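Protein BZZ1 (Saccharomyces cerevisiae, PDB 1ZUU) plays a role in endocytosis and trafficking to the vacuole, and acts with type I myosins to restore actin cytoskeleton polarity after salt stress. Local coordinates at residues Asn4-Ala9 against Ile20-Ile26; Glu17-Thr21 against Lys39-Asp43. One frame throughout, in Å; residues are numbered along the deposited sequence.

How the contacts relate
Both contacts belong to the first SH3 domain of the protein and share Ile20 and Thr21, at the point where the RT loop runs into the diverging turn. Contact 1 lies nearer the surface: the N-terminal strand packs against that turn through apolar contacts, one side-chain hydrogen bond and two waters. Contact 2 is buried close to the centre of the chain, where isoleucines meet and a single asparagine supplies the polar link to strand 37-42. The two join directly, since Asp24 OD2 of contact 1 accepts a probable hydrogen bond from Asn42 ND2 of contact 2 at 3.0 Å. Ile20 is the common apolar element, touching Val6 in one contact and Ile40 in the other.

Contact 1. Residues Asn4-Ala9 against Ile20-Ile26; sequences NKVLYA and ITPGDKI
Residues 4-9, extended except for a kink at Leu7 (psi -42°), run antiparallel to 20-26 without direct backbone pairing; nearest CA pairs are Asn4-Ile26 (6.5 Å), Val6-Pro22 (4.7 Å) and Ala9-Thr21 (4.3 Å). Asn4 ND2 donates to Ile26 O at 3.0 Å, while water 1 joins Asn4 O to Ile26 N. Val6, chi1 t, is the hub: CG2 lies 3.7 Å from Ile26 CG2 and 3.9 Å from Ile20 CB, a fit that suits a compact branched residue. Water 2 accepts from Val6 N and donates to Asp24 O. Val6 O meets Pro22 CA (3.3 Å) in a CA-H...O contact, and Ala9 CA meets Ile20 O likewise (3.2 Å). Thr21-Asp24 forms the type II SH3 diverging turn, closed by Asp24 N to Thr21 O (3.0 Å); at Gly23 (phi 98°) a CB would jam against Pro22 O, suiting glycine, and Asp24 OD2 accepts from Thr21 N (2.9 Å). The strand is thus joined to the turn by apolar fit, with water and Asn4 serving backbone polar groups.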
# COMPACT_ATOMS: atom_id res chain seq x y z
N ASN A 4 -10.11 5.61 -2.31
CA ASN A 4 -8.96 5.08 -1.60
C ASN A 4 -7.91 6.18 -1.35
O ASN A 4 -7.78 7.14 -2.17
CB ASN A 4 -8.30 4.11 -2.52
CG ASN A 4 -9.11 2.89 -2.76
OD1 ASN A 4 -10.09 2.58 -2.04
ND2 ASN A 4 -8.76 2.16 -3.83
N LYS A 5 -7.15 6.06 -0.26
CA LYS A 5 -6.16 7.08 0.13
C LYS A 5 -4.94 6.44 0.70
O LYS A 5 -5.03 5.47 1.48
CB LYS A 5 -6.78 8.01 1.28
CG LYS A 5 -8.04 8.67 1.06
CD LYS A 5 -8.53 9.30 2.32
CE LYS A 5 -9.97 9.77 2.21
NZ LYS A 5 -10.35 10.40 3.50
N VAL A 6 -3.78 7.02 0.41
CA VAL A 6 -2.60 6.85 1.25
C VAL A 6 -2.62 7.98 2.27
O VAL A 6 -2.59 9.17 1.89
CB VAL A 6 -1.33 6.91 0.44
CG1 VAL A 6 -0.11 6.86 1.38
CG2 VAL A 6 -1.29 5.78 -0.60
N LEU A 7 -2.66 7.60 3.55
CA LEU A 7 -2.65 8.50 4.71
C LEU A 7 -1.23 8.86 5.15
O LEU A 7 -0.93 10.02 5.47
CB LEU A 7 -3.42 7.88 5.92
CG LEU A 7 -4.83 7.47 5.61
CD1 LEU A 7 -5.50 6.58 6.68
CD2 LEU A 7 -5.58 8.72 5.38
N TYR A 8 -0.35 7.85 5.15
CA TYR A 8 0.99 7.94 5.71
C TYR A 8 1.98 7.36 4.72
O TYR A 8 1.72 6.30 4.12
CB TYR A 8 1.07 7.16 7.05
CG TYR A 8 0.16 7.74 8.12
CD1 TYR A 8 0.64 8.71 8.96
CD2 TYR A 8 -1.19 7.33 8.24
CE1 TYR A 8 -0.20 9.29 9.95
CE2 TYR A 8 -2.01 7.88 9.21
CZ TYR A 8 -1.50 8.85 10.07
OH TYR A 8 -2.36 9.36 11.03
N ALA A 9 3.13 8.01 4.57
CA ALA A 9 4.18 7.54 3.68
C ALA A 9 4.87 6.30 4.25
O ALA A 9 5.08 6.17 5.46
CB ALA A 9 5.20 8.66 3.44
N ILE A 20 4.59 3.93 -0.79
CA ILE A 20 3.40 4.72 -0.90
C ILE A 20 3.65 6.10 -0.31
O ILE A 20 4.31 6.25 0.71
CB ILE A 20 2.16 4.04 -0.21
CG1 ILE A 20 2.54 3.51 1.19
CG2 ILE A 20 1.56 3.01 -1.09
CD1 ILE A 20 1.37 3.14 2.07
N THR A 21 3.02 7.11 -0.92
CA THR A 21 3.06 8.46 -0.39
C THR A 21 1.68 9.07 -0.48
O THR A 21 0.90 8.76 -1.39
CB THR A 21 4.10 9.35 -1.10
OG1 THR A 21 3.75 9.56 -2.47
CG2 THR A 21 5.49 8.82 -0.94
N PRO A 22 1.34 9.98 0.46
CA PRO A 22 -0.00 10.67 0.39
C PRO A 22 -0.22 11.24 -0.98
O PRO A 22 0.68 11.89 -1.56
CB PRO A 22 0.14 11.74 1.50
CG PRO A 22 0.99 11.04 2.54
CD PRO A 22 2.06 10.33 1.71
N GLY A 23 -1.41 11.00 -1.52
CA GLY A 23 -1.77 11.45 -2.86
C GLY A 23 -1.64 10.40 -3.95
O GLY A 23 -2.15 10.59 -5.03
N ASP A 24 -0.92 9.30 -3.67
CA ASP A 24 -0.80 8.25 -4.71
C ASP A 24 -2.18 7.59 -4.91
O ASP A 24 -2.96 7.40 -3.95
CB ASP A 24 0.21 7.23 -4.26
CG ASP A 24 1.68 7.73 -4.30
OD1 ASP A 24 1.93 8.81 -4.89
OD2 ASP A 24 2.54 7.00 -3.74
N LYS A 25 -2.42 7.20 -6.14
CA LYS A 25 -3.63 6.45 -6.49
C LYS A 25 -3.36 4.94 -6.29
O LYS A 25 -2.39 4.42 -6.84
CB LYS A 25 -4.00 6.68 -7.99
CG LYS A 25 -4.65 7.91 -8.34
CD LYS A 25 -3.94 9.18 -8.12
CE LYS A 25 -4.64 10.34 -8.84
NZ LYS A 25 -3.96 11.56 -8.63
N ILE A 26 -4.20 4.30 -5.48
CA ILE A 26 -3.97 2.92 -5.10
C ILE A 26 -5.23 2.07 -5.37
O ILE A 26 -6.35 2.62 -5.49
CB ILE A 26 -3.50 2.76 -3.63
CG1 ILE A 26 -4.60 3.18 -2.64
CG2 ILE A 26 -2.18 3.53 -3.42
CD1 ILE A 26 -4.24 2.92 -1.18
O HOH W 1 -6.59 5.98 -4.96
O HOH W 2 -3.57 8.95 -1.69

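Contact 2. Residues Glu17-Thr21 against Lys39-Asp43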
# COMPACT_ATOMS: atom_id res chain seq x y z
N GLU A 17 7.46 -5.57 -0.57
CA GLU A 17 6.80 -4.33 -0.14
C GLU A 17 6.88 -3.32 -1.31
O GLU A 17 7.72 -3.44 -2.20
CB GLU A 17 7.51 -3.74 1.07
CG GLU A 17 7.52 -4.69 2.27
CD GLU A 17 8.41 -4.24 3.38
OE1 GLU A 17 8.68 -5.08 4.27
OE2 GLU A 17 8.84 -3.06 3.40
N ILE A 18 6.04 -2.28 -1.22
CA ILE A 18 6.17 -1.14 -2.14
C ILE A 18 6.08 0.16 -1.35
O ILE A 18 5.63 0.23 -0.20
CB ILE A 18 5.10 -1.14 -3.26
CG1 ILE A 18 3.70 -1.07 -2.72
CG2 ILE A 18 5.30 -2.35 -4.14
CD1 ILE A 18 2.67 -0.74 -3.80
N THR A 19 6.55 1.23 -2.01
CA THR A 19 6.46 2.56 -1.51
C THR A 19 5.09 3.18 -1.79
O THR A 19 4.51 3.02 -2.85
CB THR A 19 7.59 3.42 -2.14
OG1 THR A 19 8.80 2.89 -1.67
CG2 THR A 19 7.47 4.90 -1.86
N ILE A 20 4.59 3.93 -0.79
CA ILE A 20 3.40 4.72 -0.90
C ILE A 20 3.65 6.10 -0.31
O ILE A 20 4.31 6.25 0.71
CB ILE A 20 2.16 4.04 -0.21
CG1 ILE A 20 2.54 3.51 1.19
CG2 ILE A 20 1.56 3.01 -1.09
CD1 ILE A 20 1.37 3.14 2.07
N THR A 21 3.02 7.11 -0.92
CA THR A 21 3.06 8.46 -0.39
C THR A 21 1.68 9.07 -0.48
O THR A 21 0.90 8.76 -1.39
CB THR A 21 4.10 9.35 -1.10
OG1 THR A 21 3.75 9.56 -2.47
CG2 THR A 21 5.49 8.82 -0.94
N LYS A 39 -1.97 -6.09 0.70
CA LYS A 39 -1.39 -6.06 -0.63
C LYS A 39 -2.22 -5.10 -1.49
O LYS A 39 -3.46 -5.19 -1.51
CB LYS A 39 -1.31 -7.45 -1.27
CG LYS A 39 -0.38 -7.46 -2.49
CD LYS A 39 -0.29 -8.78 -3.17
CE LYS A 39 0.59 -9.70 -2.42
NZ LYS A 39 0.56 -11.09 -3.04
N ILE A 40 -1.52 -4.21 -2.22
CA ILE A 40 -2.13 -3.19 -3.04
C ILE A 40 -1.33 -3.07 -4.37
O ILE A 40 -0.18 -3.49 -4.47
CB ILE A 40 -2.20 -1.80 -2.32
CG1 ILE A 40 -0.79 -1.28 -2.03
CG2 ILE A 40 -3.06 -1.87 -1.08
CD1 ILE A 40 -0.77 0.24 -1.77
N ASN A 41 -1.98 -2.35 -5.28
CA ASN A 41 -1.30 -1.73 -6.41
C ASN A 41 -1.18 -0.22 -6.14
O ASN A 41 -2.15 0.38 -5.65
CB ASN A 41 -2.06 -1.93 -7.71
CG ASN A 41 -2.45 -3.38 -7.94
OD1 ASN A 41 -1.60 -4.24 -8.15
ND2 ASN A 41 -3.75 -3.66 -7.80
N ASN A 42 -0.05 0.34 -6.49
CA ASN A 42 0.12 1.79 -6.52
C ASN A 42 0.13 2.15 -8.00
O ASN A 42 1.11 1.93 -8.69
CB ASN A 42 1.40 2.19 -5.79
CG ASN A 42 1.59 3.68 -5.68
OD1 ASN A 42 1.07 4.44 -6.52
ND2 ASN A 42 2.28 4.13 -4.62
N ASP A 43 -1.02 2.69 -8.49
CA ASP A 43 -1.09 3.05 -9.90
C ASP A 43 -0.29 4.31 -10.20
O ASP A 43 0.11 4.50 -11.37
CB ASP A 43 -2.53 3.13 -10.42
CG ASP A 43 -3.19 1.76 -10.66
OD1 ASP A 43 -2.50 0.73 -10.54
OD2 ASP A 43 -4.42 1.72 -10.97
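Asn42, the residue with the most surface covered here, brings the one polar link between the two segments. With chi1 near t it reaches from the end of strand 37-42 to the RT-loop limb, and Asn42 ND2 donates to Thr19 O at 3.1 Å. The same amide nitrogen also hydrogen-bonds Asp24 OD2 in the diverging turn, while OD1 accepts from Thr45 N beyond the strand. A carboxamide suits this buried spot because it can donate and accept at once without carrying a charge. Next in buried area, Ile18 has its CD1 3.9 Å from Ile40 CG1 and 3.8 Å from Asn42 CB, so it packs against positions i and i+2 on one face of the strand. Ile40 completes the group: its CD1 touches Ile20 CG2 at 3.7 Å, and Ile56 covers it from strand 56-57. Beta-branched isoleucine is well suited to extended backbone and fills this interior closely. The closest CA atoms, Ile20 and Asn42, are 7.1 Å apart, so side chains make the contact, without backbone-to-backbone pairing. Such isoleucine packing between the returning limb of the RT loop and a central strand is typical of the hydrophobic core of the SH3 beta barrel.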